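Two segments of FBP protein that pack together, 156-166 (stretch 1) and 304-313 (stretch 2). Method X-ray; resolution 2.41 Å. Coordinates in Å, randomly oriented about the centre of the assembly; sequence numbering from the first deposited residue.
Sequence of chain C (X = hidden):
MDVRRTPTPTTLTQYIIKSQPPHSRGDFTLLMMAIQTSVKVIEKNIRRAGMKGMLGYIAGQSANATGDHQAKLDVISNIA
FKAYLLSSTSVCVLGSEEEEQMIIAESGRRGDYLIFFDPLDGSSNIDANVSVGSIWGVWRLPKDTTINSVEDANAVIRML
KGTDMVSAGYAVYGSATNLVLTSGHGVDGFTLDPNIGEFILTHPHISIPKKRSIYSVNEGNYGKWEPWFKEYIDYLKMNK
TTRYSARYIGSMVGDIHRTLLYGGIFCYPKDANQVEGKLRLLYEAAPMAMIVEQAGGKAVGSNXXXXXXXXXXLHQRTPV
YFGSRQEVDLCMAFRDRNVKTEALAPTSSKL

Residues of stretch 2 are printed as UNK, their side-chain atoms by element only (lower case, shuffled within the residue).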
# COMPACT_ATOMS: atom_id res chain seq x y z
N VAL C 156 4.72 18.52 -39.90
CA VAL C 156 5.69 18.91 -38.87
C VAL C 156 6.67 17.80 -38.53
O VAL C 156 7.88 18.03 -38.49
CB VAL C 156 5.00 19.45 -37.59
CG1 VAL C 156 5.97 19.58 -36.42
CG2 VAL C 156 4.38 20.80 -37.89
N ILE C 157 6.17 16.59 -38.28
CA ILE C 157 7.04 15.48 -37.90
C ILE C 157 8.06 15.10 -38.98
O ILE C 157 9.19 14.71 -38.64
CB ILE C 157 6.17 14.29 -37.42
CG1 ILE C 157 5.74 14.51 -35.99
CG2 ILE C 157 6.84 12.95 -37.60
CD1 ILE C 157 6.88 14.47 -35.01
N ARG C 158 7.70 15.25 -40.25
CA ARG C 158 8.65 15.10 -41.36
C ARG C 158 9.84 16.07 -41.34
O ARG C 158 10.88 15.79 -41.93
CB ARG C 158 7.94 15.20 -42.72
CG ARG C 158 7.23 13.89 -43.13
CD ARG C 158 5.98 14.26 -43.94
NE ARG C 158 5.02 13.21 -44.31
CZ ARG C 158 3.77 13.45 -44.73
NH1 ARG C 158 3.28 14.68 -44.88
NH2 ARG C 158 2.98 12.41 -45.02
N MET C 159 9.69 17.22 -40.69
CA MET C 159 10.79 18.18 -40.52
C MET C 159 11.72 17.88 -39.33
O MET C 159 12.78 18.49 -39.23
CB MET C 159 10.23 19.61 -40.38
CG MET C 159 9.45 20.10 -41.59
SD MET C 159 9.18 21.90 -41.58
CE MET C 159 8.57 22.13 -39.92
N LEU C 160 11.33 16.96 -38.45
CA LEU C 160 12.08 16.71 -37.20
C LEU C 160 13.03 15.52 -37.27
O LEU C 160 12.90 14.65 -38.14
CB LEU C 160 11.09 16.52 -36.05
CG LEU C 160 10.20 17.73 -35.75
CD1 LEU C 160 9.14 17.36 -34.72
CD2 LEU C 160 11.01 18.93 -35.27
N LYS C 161 13.99 15.51 -36.36
CA LYS C 161 14.88 14.35 -36.14
C LYS C 161 14.99 14.08 -34.65
O LYS C 161 14.64 14.94 -33.82
CB LYS C 161 16.28 14.59 -36.70
CG LYS C 161 16.39 14.63 -38.22
CD LYS C 161 17.86 14.59 -38.65
CE LYS C 161 18.06 14.41 -40.17
NZ LYS C 161 19.13 15.20 -40.85
N GLY C 162 15.51 12.91 -34.30
CA GLY C 162 15.81 12.57 -32.92
C GLY C 162 16.72 13.56 -32.21
O GLY C 162 16.61 13.75 -31.00
N THR C 163 17.61 14.21 -32.97
CA THR C 163 18.53 15.21 -32.42
C THR C 163 17.84 16.49 -31.94
O THR C 163 18.45 17.24 -31.19
CB THR C 163 19.65 15.57 -33.45
OG1 THR C 163 19.05 15.89 -34.71
CG2 THR C 163 20.61 14.41 -33.64
N ASP C 164 16.60 16.73 -32.37
CA ASP C 164 15.75 17.85 -31.91
C ASP C 164 14.89 17.53 -30.67
O ASP C 164 14.17 18.39 -30.16
CB ASP C 164 14.78 18.26 -33.03
CG ASP C 164 15.50 18.69 -34.30
OD1 ASP C 164 16.31 19.64 -34.21
OD2 ASP C 164 15.24 18.10 -35.39
N MET C 165 14.95 16.28 -30.21
CA MET C 165 14.13 15.81 -29.11
C MET C 165 14.58 16.52 -27.82
O MET C 165 15.75 16.51 -27.49
CB MET C 165 14.26 14.27 -28.98
CG MET C 165 13.13 13.55 -28.27
SD MET C 165 13.43 11.77 -27.99
CE MET C 165 14.31 11.32 -29.48
N VAL C 166 13.64 17.14 -27.12
CA VAL C 166 13.97 17.85 -25.87
C VAL C 166 13.94 16.97 -24.61
O VAL C 166 14.62 17.29 -23.64
CB VAL C 166 13.12 19.10 -25.62
CG1 VAL C 166 13.17 20.02 -26.83
CG2 VAL C 166 11.71 18.71 -25.26
N UNK C 304 24.35 4.36 -38.93
CA UNK C 304 24.75 5.40 -37.99
C UNK C 304 23.75 5.58 -36.87
O UNK C 304 22.89 4.72 -36.62
N UNK C 305 23.86 6.73 -36.23
CA UNK C 305 23.06 7.07 -35.06
C UNK C 305 21.58 7.05 -35.37
O UNK C 305 21.15 7.65 -36.35
n UNK C 305 24.54 12.81 -33.43
c UNK C 305 23.44 8.47 -34.54
n UNK C 305 23.39 12.33 -31.52
c UNK C 305 24.84 8.55 -33.93
c UNK C 305 25.24 10.00 -33.69
c UNK C 305 24.13 11.91 -32.54
n UNK C 305 24.43 10.62 -32.64
N UNK C 306 20.81 6.39 -34.51
CA UNK C 306 19.35 6.42 -34.56
C UNK C 306 18.83 7.87 -34.58
O UNK C 306 17.92 8.19 -35.35
c UNK C 306 18.72 5.70 -33.33
c UNK C 306 18.46 3.40 -34.47
c UNK C 306 17.20 5.88 -33.28
c UNK C 306 19.04 4.20 -33.33
N UNK C 307 19.40 8.72 -33.73
CA UNK C 307 18.96 10.11 -33.59
C UNK C 307 19.16 10.96 -34.83
O UNK C 307 18.44 11.94 -35.01
c UNK C 307 19.63 10.78 -32.38
c UNK C 307 17.78 10.14 -30.76
c UNK C 307 19.29 10.19 -31.00
c UNK C 307 19.98 10.99 -29.91
N UNK C 308 20.10 10.57 -35.69
CA UNK C 308 20.32 11.27 -36.97
C UNK C 308 19.40 10.83 -38.13
O UNK C 308 19.45 11.44 -39.18
c UNK C 308 21.78 11.14 -37.43
c UNK C 308 22.78 11.96 -36.61
o UNK C 308 24.50 10.96 -37.98
o UNK C 308 25.14 12.33 -36.39
c UNK C 308 24.24 11.74 -37.03
N UNK C 309 18.56 9.81 -37.94
CA UNK C 309 17.67 9.36 -39.02
C UNK C 309 16.52 10.34 -39.24
O UNK C 309 15.97 10.87 -38.27
c UNK C 309 18.13 6.87 -38.70
n UNK C 309 18.39 4.60 -37.88
c UNK C 309 17.09 7.99 -38.74
o UNK C 309 16.31 5.34 -38.32
c UNK C 309 17.53 5.54 -38.27
N UNK C 310 16.17 10.56 -40.50
CA UNK C 310 15.01 11.38 -40.85
C UNK C 310 13.71 10.62 -40.59
O UNK C 310 13.64 9.41 -40.81
o UNK C 310 16.15 12.62 -42.59
c UNK C 310 15.05 11.79 -42.32
N UNK C 311 12.70 11.33 -40.10
CA UNK C 311 11.36 10.79 -39.98
C UNK C 311 10.61 11.08 -41.28
O UNK C 311 10.30 12.22 -41.59
c UNK C 311 9.14 10.99 -38.77
c UNK C 311 11.26 10.82 -37.45
c UNK C 311 10.62 11.36 -38.74
c UNK C 311 11.99 11.87 -36.64
N UNK C 312 10.37 10.02 -42.04
CA UNK C 312 9.57 10.07 -43.26
C UNK C 312 8.13 9.62 -42.97
O UNK C 312 7.21 10.00 -43.68
c UNK C 312 11.69 9.39 -44.52
c UNK C 312 10.18 9.15 -44.36
o UNK C 312 10.00 7.77 -44.00
N UNK C 313 7.94 8.81 -41.91
CA UNK C 313 6.70 8.08 -41.66
C UNK C 313 6.43 7.95 -40.16
O UNK C 313 7.33 7.68 -39.41
c UNK C 313 6.25 6.63 -43.69
c UNK C 313 6.57 5.25 -44.19
n UNK C 313 8.03 2.82 -43.52
c UNK C 313 6.81 6.70 -42.29
c UNK C 313 8.66 3.95 -43.88
n UNK C 313 8.01 5.06 -44.20
n UNK C 313 9.98 3.97 -43.93

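Position 304 has no side-chain atoms and lies beyond the reach of stretch 1. Its phi/psi of 91/-162 would jam a CB against the preceding carbonyl oxygen, so it is Gly304. Position 305 carries three carbons, a nitrogen, then a carbon bearing two more nitrogens, one of them near Thr163 CG2: a guanidinium, hence Arg305. NH2 of Arg305 approaches Thr163 CG2 at 4.1 Å.

Position 306 has four carbons, forked at the first, with one arm two carbons long; this is Ile306. It is buried, but its end leads away from stretch 1, so its apolar bulk serves other surroundings. Position 307 also has four carbons, but forked at the second, and one terminal carbon lies near Met165 CE and Gly162: Leu307. Its CD2 is 3.9 Å from Met165 CE and 3.8 Å from Gly162 CA. A CB on that glycine would fall 2.7 Å from Leu307 CD2, a clash.

At position 308 three carbons end in two oxygens, the carboxylate of Glu308. The side chain starts away from stretch 1, and its OE2 accepts a hydrogen bond from Arg305 NH1 at 3.1 Å within a salt bridge, pairing opposite charges on an exposed side chain. Position 309 has three carbons, the third with one oxygen and one nitrogen, and makes no close side-chain contact with stretch 1. This is Gln309, its NE2 hydrogen-bonded elsewhere in the structure.

Position 310 has one carbon and one oxygen, the latter near Lys161 CE, so it is Ser310; the small polar group suits an exposed site, with OG 3.6 Å from Lys161 CE. Position 311 has four carbons forked at the first, one arm longer, and points toward stretch 1, touching Ile157 and Leu160. This is Ile311: its CG2 meets Ile157 CG2 at 3.2 Å, while CD1 lies 3.3 Å from Leu160 O, so the beta-branched chain fills a buried site.

Position 312 has one carbon carrying an oxygen and a carbon: Thr312, pointing away, polar and exposed. Position 313 has three carbons, a nitrogen, then a carbon bearing two more nitrogens, and does not touch stretch 1; this is Arg313, whose charged end suits an exposed site. Its NE makes a weak hydrogen bond to Thr312 OG1 at 3.4 Å.

The contact therefore rests on two buried apolar side chains, Leu307 and Ile311, packed against Ile157, Gly162 and Met165. Thr163 N adds a weak hydrogen bond to Leu307 O at 3.2 Å, and Arg158 CA a CA-H...O contact with Ile311 O at 3.3 Å. Beside these contacts, Lys161 lays its aliphatic chain along the partner, with CE 3.4 Å from Glu308 O.

Stretch 2 (304-313) GRILEQSITR
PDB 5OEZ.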